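Local structure of alpha-2,3-sialyltransferase (Campylobacter jejuni, 2P2V) at residues Ile159-Phe173 against Tyr221-Leu234. The protein probably transfers sialic acid from its CMP-activated form to acceptor sugars in an alpha-2,3 linkage, this chain being the N-terminal, donor-binding part of a longer, probably membrane-bound protein. Residues are numbered along the deposited sequence; the frame is centred on the assembly and turned at random.
Sequences IALGYKTIYLCGIDF and YKVNIYALCDDSIL. With CSF (cytidine-5'-monophosphate-3-fluoro-N-acetyl-neuraminic acid), chain O.
L168 and I225 meet on one face of the parallel sheet of a Rossmann-like nucleotide-binding fold, where strand 165-169 pairs with 224-227, the last strand at this end within the chain. L168 CD1 presses on I225 CG2 at 3.4 Å, a squeezed carbon-carbon contact, while L234 comes in at about a right angle to L168, its CD2 3.5 Å from L168 CB. L234 reaches it with its CG anti to the backbone N (chi1 -172°), and its other methyl, CD1, lies 3.7 Å from F173 CZ. On the reverse face the Y167 and Y226 rings run side by side, slid apart with planes at 27°; T165 CG2 meets the Y226 ring at its edge. L228 crosses Y167, its CD2 3.8 Å from Y167 CD1. Four nearly straight backbone bonds join the strands, from N224 N to K164 O through L168 N to Y226 O. Strand 21-25 flanks 165-169 on its other side, and helix 207-221 leads into the edge strand. Beyond 165-169 the chain turns at G170 into the nucleotide pocket. D172 OD2 is hydrogen-bonded to S30 OG, and cytosine O2 of CSF takes two backbone bonds, from D172 N at 2.8 Å and F173 N at 3.0 Å.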
ATOM      1  N   ILE A 159       4.116 -28.616  -2.320  1.00 26.12           N
ATOM      2  CA  ILE A 159       3.048 -28.948  -1.343  1.00 26.73           C
ATOM      3  C   ILE A 159       2.033 -27.839  -1.277  1.00 27.69           C
ATOM      4  O   ILE A 159       0.794 -28.088  -1.357  1.00 27.03           O
ATOM      5  CB  ILE A 159       3.655 -29.288   0.024  1.00 26.82           C
ATOM      6  CG1 ILE A 159       4.471 -30.568  -0.110  1.00 26.52           C
ATOM      7  CG2 ILE A 159       2.606 -29.360   1.133  1.00 28.81           C
ATOM      8  CD1 ILE A 159       5.329 -30.869   1.035  1.00 25.71           C
ATOM      9  N   ALA A 160       2.519 -26.569  -1.217  1.00 25.34           N
ATOM     10  CA  ALA A 160       1.570 -25.477  -1.274  1.00 25.96           C
ATOM     11  C   ALA A 160       0.732 -25.424  -2.548  1.00 25.57           C
ATOM     12  O   ALA A 160      -0.377 -24.928  -2.512  1.00 26.15           O
ATOM     13  CB  ALA A 160       2.208 -24.107  -0.957  1.00 25.79           C
ATOM     14  N   LEU A 161       1.261 -25.883  -3.678  1.00 25.34           N
ATOM     15  CA  LEU A 161       0.550 -25.769  -4.924  1.00 26.79           C
ATOM     16  C   LEU A 161      -0.343 -26.996  -5.130  1.00 27.86           C
ATOM     17  O   LEU A 161      -1.147 -27.045  -6.071  1.00 29.95           O
ATOM     18  CB  LEU A 161       1.526 -25.693  -6.080  1.00 25.54           C
ATOM     19  CG  LEU A 161       2.210 -24.299  -6.185  1.00 24.64           C
ATOM     20  CD1 LEU A 161       3.288 -24.458  -7.213  1.00 24.80           C
ATOM     21  CD2 LEU A 161       1.278 -23.112  -6.501  1.00 27.53           C
ATOM     22  N   GLY A 162      -0.166 -27.976  -4.271  1.00 29.39           N
ATOM     23  CA  GLY A 162      -1.144 -29.095  -4.236  1.00 29.99           C
ATOM     24  C   GLY A 162      -0.636 -30.384  -4.845  1.00 31.40           C
ATOM     25  O   GLY A 162      -1.436 -31.290  -5.120  1.00 30.47           O
ATOM     26  N   TYR A 163       0.684 -30.519  -5.027  1.00 30.81           N
ATOM     27  CA  TYR A 163       1.238 -31.825  -5.348  1.00 30.92           C
ATOM     28  C   TYR A 163       1.245 -32.717  -4.112  1.00 32.41           C
ATOM     29  O   TYR A 163       1.408 -32.241  -2.962  1.00 31.26           O
ATOM     30  CB  TYR A 163       2.638 -31.718  -5.931  1.00 30.24           C
ATOM     31  CG  TYR A 163       2.734 -31.052  -7.292  1.00 29.61           C
ATOM     32  CD1 TYR A 163       3.107 -29.703  -7.398  1.00 27.65           C
ATOM     33  CD2 TYR A 163       2.519 -31.773  -8.471  1.00 29.49           C
ATOM     34  CE1 TYR A 163       3.241 -29.117  -8.590  1.00 28.76           C
ATOM     35  CE2 TYR A 163       2.650 -31.184  -9.696  1.00 29.73           C
ATOM     36  CZ  TYR A 163       3.042 -29.837  -9.749  1.00 31.64           C
ATOM     37  OH  TYR A 163       3.184 -29.221 -10.956  1.00 28.73           O
ATOM     38  N   LYS A 164       1.080 -34.018  -4.353  1.00 33.61           N
ATOM     39  CA  LYS A 164       0.859 -34.987  -3.257  1.00 35.06           C
ATOM     40  C   LYS A 164       1.952 -36.017  -3.083  1.00 34.38           C
ATOM     41  O   LYS A 164       2.133 -36.553  -1.976  1.00 34.90           O
ATOM     42  CB  LYS A 164      -0.516 -35.642  -3.411  1.00 35.19           C
ATOM     43  CG  LYS A 164      -1.678 -34.685  -3.254  1.00 36.99           C
ATOM     44  CD  LYS A 164      -1.614 -33.905  -1.934  1.00 40.71           C
ATOM     45  CE  LYS A 164      -2.825 -33.014  -1.781  1.00 42.39           C
ATOM     46  NZ  LYS A 164      -2.591 -31.990  -0.701  1.00 43.92           N
ATOM     47  N   THR A 165       2.697 -36.292  -4.162  1.00 33.98           N
ATOM     48  CA  THR A 165       3.819 -37.196  -4.091  1.00 33.69           C
ATOM     49  C   THR A 165       5.091 -36.610  -4.688  1.00 33.57           C
ATOM     50  O   THR A 165       5.152 -36.361  -5.884  1.00 33.77           O
ATOM     51  CB  THR A 165       3.534 -38.553  -4.795  1.00 34.65           C
ATOM     52  OG1 THR A 165       2.244 -39.029  -4.388  1.00 34.95           O
ATOM     53  CG2 THR A 165       4.579 -39.545  -4.357  1.00 34.36           C
ATOM     54  N   ILE A 166       6.116 -36.489  -3.862  1.00 33.53           N
ATOM     55  CA  ILE A 166       7.408 -35.913  -4.286  1.00 32.84           C
ATOM     56  C   ILE A 166       8.474 -36.992  -4.480  1.00 32.52           C
ATOM     57  O   ILE A 166       8.665 -37.811  -3.593  1.00 34.07           O
ATOM     58  CB  ILE A 166       7.905 -34.925  -3.195  1.00 32.84           C
ATOM     59  CG1 ILE A 166       6.903 -33.802  -3.012  1.00 31.76           C
ATOM     60  CG2 ILE A 166       9.320 -34.453  -3.492  1.00 32.25           C
ATOM     61  CD1 ILE A 166       7.048 -33.097  -1.723  1.00 33.13           C
ATOM     62  N   TYR A 167       9.199 -36.963  -5.605  1.00 30.78           N
ATOM     63  CA  TYR A 167      10.328 -37.836  -5.812  1.00 31.08           C
ATOM     64  C   TYR A 167      11.550 -37.008  -5.904  1.00 31.24           C
ATOM     65  O   TYR A 167      11.634 -36.137  -6.792  1.00 31.20           O
ATOM     66  CB  TYR A 167      10.197 -38.567  -7.124  1.00 30.28           C
ATOM     67  CG  TYR A 167       8.943 -39.395  -7.163  1.00 32.01           C
ATOM     68  CD1 TYR A 167       8.984 -40.774  -6.893  1.00 34.49           C
ATOM     69  CD2 TYR A 167       7.733 -38.806  -7.430  1.00 31.82           C
ATOM     70  CE1 TYR A 167       7.800 -41.529  -6.905  1.00 32.86           C
ATOM     71  CE2 TYR A 167       6.539 -39.554  -7.473  1.00 33.95           C
ATOM     72  CZ  TYR A 167       6.607 -40.919  -7.214  1.00 33.93           C
ATOM     73  OH  TYR A 167       5.417 -41.648  -7.240  1.00 34.89           O
ATOM     74  N   LEU A 168      12.495 -37.281  -5.023  1.00 32.02           N
ATOM     75  CA  LEU A 168      13.682 -36.447  -4.934  1.00 33.20           C
ATOM     76  C   LEU A 168      14.900 -37.023  -5.554  1.00 34.00           C
ATOM     77  O   LEU A 168      15.154 -38.226  -5.450  1.00 34.42           O
ATOM     78  CB  LEU A 168      14.008 -36.173  -3.473  1.00 34.71           C
ATOM     79  CG  LEU A 168      12.908 -35.495  -2.672  1.00 37.53           C
ATOM     80  CD1 LEU A 168      13.308 -35.602  -1.195  1.00 39.14           C
ATOM     81  CD2 LEU A 168      12.680 -34.042  -3.093  1.00 40.36           C
ATOM     82  N   CYS A 169      15.715 -36.157  -6.152  1.00 32.63           N
ATOM     83  CA  CYS A 169      16.972 -36.579  -6.685  1.00 34.17           C
ATOM     84  C   CYS A 169      17.919 -35.395  -6.682  1.00 34.19           C
ATOM     85  O   CYS A 169      17.481 -34.242  -6.530  1.00 33.22           O
ATOM     86  CB  CYS A 169      16.845 -37.164  -8.101  1.00 34.11           C
ATOM     87  SG  CYS A 169      16.165 -36.042  -9.354  1.00 36.66           S
ATOM     88  N   GLY A 170      19.191 -35.682  -6.876  1.00 35.69           N
ATOM     89  CA  GLY A 170      20.220 -34.632  -6.852  1.00 36.10           C
ATOM     90  C   GLY A 170      20.337 -33.954  -5.497  1.00 38.18           C
ATOM     91  O   GLY A 170      20.973 -32.889  -5.362  1.00 37.33           O
ATOM     92  N   ILE A 171      19.751 -34.563  -4.472  1.00 39.55           N
ATOM     93  CA  ILE A 171      19.921 -34.088  -3.097  1.00 41.54           C
ATOM     94  C   ILE A 171      20.927 -34.972  -2.299  1.00 42.72           C
ATOM     95  O   ILE A 171      20.654 -36.127  -2.001  1.00 43.46           O
ATOM     96  CB  ILE A 171      18.536 -33.869  -2.414  1.00 41.35           C
ATOM     97  CG1 ILE A 171      17.862 -32.637  -3.057  1.00 41.47           C
ATOM     98  CG2 ILE A 171      18.706 -33.639  -0.913  1.00 40.14           C
ATOM     99  CD1 ILE A 171      16.385 -32.424  -2.731  1.00 42.85           C
ATOM    100  N   ASP A 172      22.108 -34.434  -2.011  1.00 44.03           N
ATOM    101  CA  ASP A 172      23.233 -35.226  -1.480  1.00 45.98           C
ATOM    102  C   ASP A 172      23.928 -34.567  -0.284  1.00 46.90           C
ATOM    103  O   ASP A 172      25.026 -34.988   0.141  1.00 47.04           O
ATOM    104  CB  ASP A 172      24.247 -35.480  -2.601  1.00 45.97           C
ATOM    105  CG  ASP A 172      23.668 -36.339  -3.707  1.00 47.34           C
ATOM    106  OD1 ASP A 172      23.397 -37.539  -3.452  1.00 48.63           O
ATOM    107  OD2 ASP A 172      23.466 -35.814  -4.821  1.00 46.22           O
ATOM    108  N   PHE A 173      23.279 -33.518   0.228  1.00 47.97           N
ATOM    109  CA  PHE A 173      23.676 -32.836   1.460  1.00 49.13           C
ATOM    110  C   PHE A 173      25.143 -32.421   1.505  1.00 50.62           C
ATOM    111  O   PHE A 173      25.709 -32.301   2.581  1.00 50.88           O
ATOM    112  CB  PHE A 173      23.348 -33.698   2.683  1.00 48.79           C
ATOM    113  CG  PHE A 173      21.931 -34.143   2.743  1.00 46.50           C
ATOM    114  CD1 PHE A 173      21.617 -35.485   2.654  1.00 45.84           C
ATOM    115  CD2 PHE A 173      20.912 -33.220   2.900  1.00 45.40           C
ATOM    116  CE1 PHE A 173      20.317 -35.912   2.722  1.00 47.19           C
ATOM    117  CE2 PHE A 173      19.596 -33.622   2.972  1.00 46.15           C
ATOM    118  CZ  PHE A 173      19.293 -34.987   2.887  1.00 48.95           C
ATOM    119  N   TYR A 221       1.335 -31.873   6.194  1.00 32.90           N
ATOM    120  CA  TYR A 221       0.526 -31.694   4.981  1.00 32.60           C
ATOM    121  C   TYR A 221       0.133 -33.015   4.322  1.00 33.44           C
ATOM    122  O   TYR A 221      -0.576 -33.023   3.325  1.00 34.33           O
ATOM    123  CB  TYR A 221       1.200 -30.702   3.979  1.00 31.01           C
ATOM    124  CG  TYR A 221       1.403 -29.363   4.688  1.00 29.34           C
ATOM    125  CD1 TYR A 221       0.326 -28.547   4.998  1.00 26.35           C
ATOM    126  CD2 TYR A 221       2.646 -28.988   5.142  1.00 28.26           C
ATOM    127  CE1 TYR A 221       0.468 -27.372   5.700  1.00 27.70           C
ATOM    128  CE2 TYR A 221       2.813 -27.806   5.848  1.00 26.92           C
ATOM    129  CZ  TYR A 221       1.745 -26.998   6.121  1.00 26.56           C
ATOM    130  OH  TYR A 221       1.940 -25.828   6.867  1.00 28.67           O
ATOM    131  N   LYS A 222       0.604 -34.105   4.906  1.00 34.54           N
ATOM    132  CA  LYS A 222       0.212 -35.458   4.494  1.00 37.05           C
ATOM    133  C   LYS A 222       0.458 -35.770   3.017  1.00 37.67           C
ATOM    134  O   LYS A 222      -0.477 -35.968   2.223  1.00 39.53           O
ATOM    135  CB  LYS A 222      -1.243 -35.724   4.875  1.00 37.34           C
ATOM    136  CG  LYS A 222      -1.603 -35.390   6.331  1.00 40.19           C
ATOM    137  CD  LYS A 222      -0.755 -36.122   7.356  1.00 43.85           C
ATOM    138  CE  LYS A 222      -1.258 -35.808   8.771  1.00 47.09           C
ATOM    139  NZ  LYS A 222      -0.297 -36.248   9.833  1.00 47.27           N
ATOM    140  N   VAL A 223       1.731 -35.801   2.649  1.00 36.18           N
ATOM    141  CA  VAL A 223       2.146 -36.111   1.310  1.00 34.90           C
ATOM    142  C   VAL A 223       3.199 -37.191   1.474  1.00 35.38           C
ATOM    143  O   VAL A 223       3.626 -37.507   2.605  1.00 35.90           O
ATOM    144  CB  VAL A 223       2.751 -34.820   0.588  1.00 35.09           C
ATOM    145  CG1 VAL A 223       1.728 -33.721   0.443  1.00 33.35           C
ATOM    146  CG2 VAL A 223       3.923 -34.312   1.366  1.00 32.63           C
ATOM    147  N   ASN A 224       3.644 -37.763   0.360  1.00 35.66           N
ATOM    148  CA  ASN A 224       4.639 -38.806   0.377  1.00 36.06           C
ATOM    149  C   ASN A 224       5.891 -38.329  -0.297  1.00 36.61           C
ATOM    150  O   ASN A 224       5.801 -37.650  -1.302  1.00 37.85           O
ATOM    151  CB  ASN A 224       4.046 -40.054  -0.329  1.00 36.98           C
ATOM    152  CG  ASN A 224       2.993 -40.743   0.552  1.00 37.88           C
ATOM    153  OD1 ASN A 224       1.795 -40.811   0.209  1.00 41.84           O
ATOM    154  ND2 ASN A 224       3.429 -41.165   1.740  1.00 39.28           N
ATOM    155  N   ILE A 225       7.035 -38.661   0.282  1.00 35.53           N
ATOM    156  CA  ILE A 225       8.314 -38.291  -0.230  1.00 36.27           C
ATOM    157  C   ILE A 225       9.205 -39.516  -0.439  1.00 36.32           C
ATOM    158  O   ILE A 225       9.574 -40.211   0.520  1.00 36.63           O
ATOM    159  CB  ILE A 225       9.051 -37.254   0.694  1.00 36.14           C
ATOM    160  CG1 ILE A 225       8.117 -36.065   1.056  1.00 35.21           C
ATOM    161  CG2 ILE A 225      10.358 -36.858   0.050  1.00 36.60           C
ATOM    162  CD1 ILE A 225       8.685 -35.056   2.088  1.00 36.08           C
ATOM    163  N   TYR A 226       9.567 -39.739  -1.701  1.00 35.81           N
ATOM    164  CA  TYR A 226      10.471 -40.808  -2.085  1.00 36.38           C
ATOM    165  C   TYR A 226      11.802 -40.338  -2.612  1.00 36.78           C
ATOM    166  O   TYR A 226      11.916 -39.205  -3.097  1.00 37.20           O
ATOM    167  CB  TYR A 226       9.795 -41.608  -3.179  1.00 36.65           C
ATOM    168  CG  TYR A 226       8.525 -42.250  -2.680  1.00 36.06           C
ATOM    169  CD1 TYR A 226       8.580 -43.403  -1.867  1.00 39.93           C
ATOM    170  CD2 TYR A 226       7.294 -41.709  -2.973  1.00 37.68           C
ATOM    171  CE1 TYR A 226       7.419 -43.994  -1.381  1.00 38.95           C
ATOM    172  CE2 TYR A 226       6.127 -42.288  -2.507  1.00 38.67           C
ATOM    173  CZ  TYR A 226       6.199 -43.436  -1.712  1.00 40.54           C
ATOM    174  OH  TYR A 226       5.023 -43.995  -1.244  1.00 41.99           O
ATOM    175  N   ALA A 227      12.792 -41.223  -2.542  1.00 36.45           N
ATOM    176  CA  ALA A 227      14.065 -41.059  -3.241  1.00 36.31           C
ATOM    177  C   ALA A 227      14.056 -41.763  -4.601  1.00 36.93           C
ATOM    178  O   ALA A 227      13.260 -42.691  -4.823  1.00 37.40           O
ATOM    179  CB  ALA A 227      15.216 -41.573  -2.379  1.00 36.78           C
ATOM    180  N   LEU A 228      14.962 -41.342  -5.502  1.00 37.28           N
ATOM    181  CA  LEU A 228      15.104 -41.962  -6.827  1.00 37.00           C
ATOM    182  C   LEU A 228      16.527 -42.511  -7.070  1.00 37.69           C
ATOM    183  O   LEU A 228      16.748 -43.260  -8.022  1.00 37.34           O
ATOM    184  CB  LEU A 228      14.757 -40.938  -7.934  1.00 36.30           C
ATOM    185  CG  LEU A 228      13.353 -40.373  -8.094  1.00 35.54           C
ATOM    186  CD1 LEU A 228      13.382 -39.252  -9.151  1.00 35.79           C
ATOM    187  CD2 LEU A 228      12.343 -41.439  -8.514  1.00 36.77           C
ATOM    188  N   CYS A 229      17.490 -42.109  -6.242  1.00 38.61           N
ATOM    189  CA  CYS A 229      18.897 -42.424  -6.464  1.00 40.23           C
ATOM    190  C   CYS A 229      19.375 -43.484  -5.460  1.00 41.60           C
ATOM    191  O   CYS A 229      19.471 -43.220  -4.268  1.00 41.10           O
ATOM    192  CB  CYS A 229      19.744 -41.155  -6.398  1.00 39.99           C
ATOM    193  SG  CYS A 229      19.004 -39.842  -7.480  1.00 40.94           S
ATOM    194  N   ASP A 230      19.607 -44.702  -5.960  1.00 43.29           N
ATOM    195  CA  ASP A 230      19.951 -45.859  -5.109  1.00 44.72           C
ATOM    196  C   ASP A 230      21.157 -45.685  -4.213  1.00 46.23           C
ATOM    197  O   ASP A 230      21.160 -46.130  -3.058  1.00 46.32           O
ATOM    198  CB  ASP A 230      20.164 -47.100  -5.990  1.00 44.82           C
ATOM    199  CG  ASP A 230      18.895 -47.534  -6.693  1.00 44.88           C
ATOM    200  OD1 ASP A 230      18.047 -46.678  -7.000  1.00 44.12           O
ATOM    201  OD2 ASP A 230      18.732 -48.747  -6.949  1.00 50.60           O
ATOM    202  N   ASP A 231      22.185 -45.050  -4.757  1.00 48.27           N
ATOM    203  CA  ASP A 231      23.475 -44.938  -4.067  1.00 51.12           C
ATOM    204  C   ASP A 231      23.693 -43.611  -3.327  1.00 51.69           C
ATOM    205  O   ASP A 231      24.835 -43.273  -2.971  1.00 52.04           O
ATOM    206  CB  ASP A 231      24.619 -45.187  -5.067  1.00 51.96           C
ATOM    207  CG  ASP A 231      24.605 -46.609  -5.625  1.00 55.29           C
ATOM    208  OD1 ASP A 231      24.476 -47.561  -4.807  1.00 56.97           O
ATOM    209  OD2 ASP A 231      24.711 -46.767  -6.873  1.00 58.64           O
ATOM    210  N   SER A 232      22.604 -42.865  -3.096  1.00 51.84           N
ATOM    211  CA  SER A 232      22.685 -41.534  -2.502  1.00 51.38           C
ATOM    212  C   SER A 232      22.323 -41.596  -1.045  1.00 51.26           C
ATOM    213  O   SER A 232      21.438 -42.365  -0.649  1.00 51.32           O
ATOM    214  CB  SER A 232      21.672 -40.614  -3.155  1.00 51.67           C
ATOM    215  OG  SER A 232      20.364 -41.082  -2.837  1.00 53.73           O
ATOM    216  N   ILE A 233      22.973 -40.735  -0.267  1.00 50.38           N
ATOM    217  CA  ILE A 233      22.655 -40.505   1.147  1.00 50.08           C
ATOM    218  C   ILE A 233      21.152 -40.351   1.427  1.00 48.92           C
ATOM    219  O   ILE A 233      20.634 -40.841   2.446  1.00 48.66           O
ATOM    220  CB  ILE A 233      23.370 -39.230   1.644  1.00 50.59           C
ATOM    221  CG1 ILE A 233      24.867 -39.486   1.844  1.00 52.09           C
ATOM    222  CG2 ILE A 233      22.763 -38.747   2.935  1.00 52.04           C
ATOM    223  CD1 ILE A 233      25.189 -40.706   2.722  1.00 54.85           C
ATOM    224  N   LEU A 234      20.456 -39.638   0.544  1.00 47.11           N
ATOM    225  CA  LEU A 234      19.053 -39.360   0.778  1.00 46.16           C
ATOM    226  C   LEU A 234      18.277 -40.645   1.029  1.00 46.21           C
ATOM    227  O   LEU A 234      17.292 -40.641   1.775  1.00 45.47           O
ATOM    228  CB  LEU A 234      18.438 -38.604  -0.405  1.00 45.47           C
ATOM    229  CG  LEU A 234      17.018 -38.095  -0.208  1.00 43.90           C
ATOM    230  CD1 LEU A 234      17.002 -36.892   0.700  1.00 41.56           C
ATOM    231  CD2 LEU A 234      16.387 -37.758  -1.540  1.00 44.42           C
TER
HETATM  232  C5A CSF O1001      24.635 -22.082  -2.392  1.00 42.56           C
HETATM  233  C4A CSF O1001      24.353 -23.377  -1.638  1.00 42.98           C
HETATM  234  C2A CSF O1001      22.091 -23.596  -2.824  1.00 44.01           C
HETATM  235  O6A CSF O1001      22.502 -22.433  -3.576  1.00 41.85           O
HETATM  236  C6A CSF O1001      23.916 -22.159  -3.752  1.00 41.08           C
HETATM  237  C3A CSF O1001      22.845 -23.629  -1.495  1.00 44.45           C
HETATM  238  O4A CSF O1001      24.888 -23.271  -0.326  1.00 46.44           O
HETATM  239  N5A CSF O1001      26.098 -22.027  -2.598  1.00 37.91           N
HETATM  240  C7A CSF O1001      24.023 -20.854  -4.532  1.00 39.19           C
HETATM  241  C8A CSF O1001      23.271 -20.952  -5.855  1.00 36.63           C
HETATM  242  C9A CSF O1001      23.275 -19.611  -6.618  1.00 35.05           C
HETATM  243  O9A CSF O1001      22.662 -19.736  -7.923  1.00 33.99           O
HETATM  244  O8A CSF O1001      23.843 -22.049  -6.635  1.00 34.65           O
HETATM  245  O7A CSF O1001      23.542 -19.781  -3.703  1.00 40.73           O
HETATM  246  C1A CSF O1001      20.621 -23.472  -2.450  1.00 42.82           C
HETATM  247  OBA CSF O1001      20.192 -24.279  -1.578  1.00 40.93           O
HETATM  248  OAA CSF O1001      19.921 -22.592  -3.021  1.00 38.46           O
HETATM  249  O1A CSF O1001      22.183 -24.866  -3.510  1.00 45.22           O
HETATM  250  O2A CSF O1001      24.351 -25.751  -4.309  1.00 48.26           O
HETATM  251  N1  CSF O1001      22.417 -30.270  -3.405  1.00 48.16           N
HETATM  252  C2  CSF O1001      22.767 -31.251  -2.428  1.00 49.93           C
HETATM  253  N3  CSF O1001      24.039 -31.747  -2.367  1.00 47.70           N
HETATM  254  C4  CSF O1001      24.968 -31.322  -3.253  1.00 48.16           C
HETATM  255  C5  CSF O1001      24.643 -30.363  -4.221  1.00 46.18           C
HETATM  256  C6  CSF O1001      23.351 -29.849  -4.282  1.00 47.52           C
HETATM  257  C3' CSF O1001      20.523 -27.492  -3.004  1.00 48.51           C
HETATM  258  C2' CSF O1001      20.623 -28.843  -2.323  1.00 50.02           C
HETATM  259  C1' CSF O1001      21.030 -29.760  -3.477  1.00 49.03           C
HETATM  260  O4' CSF O1001      20.798 -29.074  -4.727  1.00 48.84           O
HETATM  261  C4' CSF O1001      20.246 -27.782  -4.474  1.00 47.07           C
HETATM  262  PA  CSF O1001      23.011 -25.304  -4.841  1.00 46.42           P
HETATM  263  O5' CSF O1001      22.244 -26.655  -5.321  1.00 44.90           O
HETATM  264  C5' CSF O1001      20.824 -26.738  -5.428  1.00 46.35           C
HETATM  265  O3' CSF O1001      19.433 -26.743  -2.479  1.00 50.07           O
HETATM  266  O2' CSF O1001      19.326 -29.233  -1.794  1.00 49.10           O
HETATM  267  N4  CSF O1001      26.244 -31.813  -3.214  1.00 48.11           N
HETATM  268  O2  CSF O1001      21.895 -31.627  -1.597  1.00 48.09           O
HETATM  269  O3A CSF O1001      22.878 -24.341  -5.986  1.00 44.27           O
HETATM  270  C10 CSF O1001      26.679 -20.814  -2.598  1.00 42.21           C
HETATM  271  O10 CSF O1001      26.050 -19.754  -2.456  1.00 38.70           O
HETATM  272  C11 CSF O1001      28.176 -20.819  -2.807  1.00 40.70           C
HETATM  273  F3A CSF O1001      22.282 -22.664  -0.691  1.00 45.65           F
HETATM  274  O   HOH W   1       0.647 -38.916  -1.601  1.00 40.76           O
HETATM  275  O   HOH W   2      17.271 -39.700  -4.553  1.00 41.47           O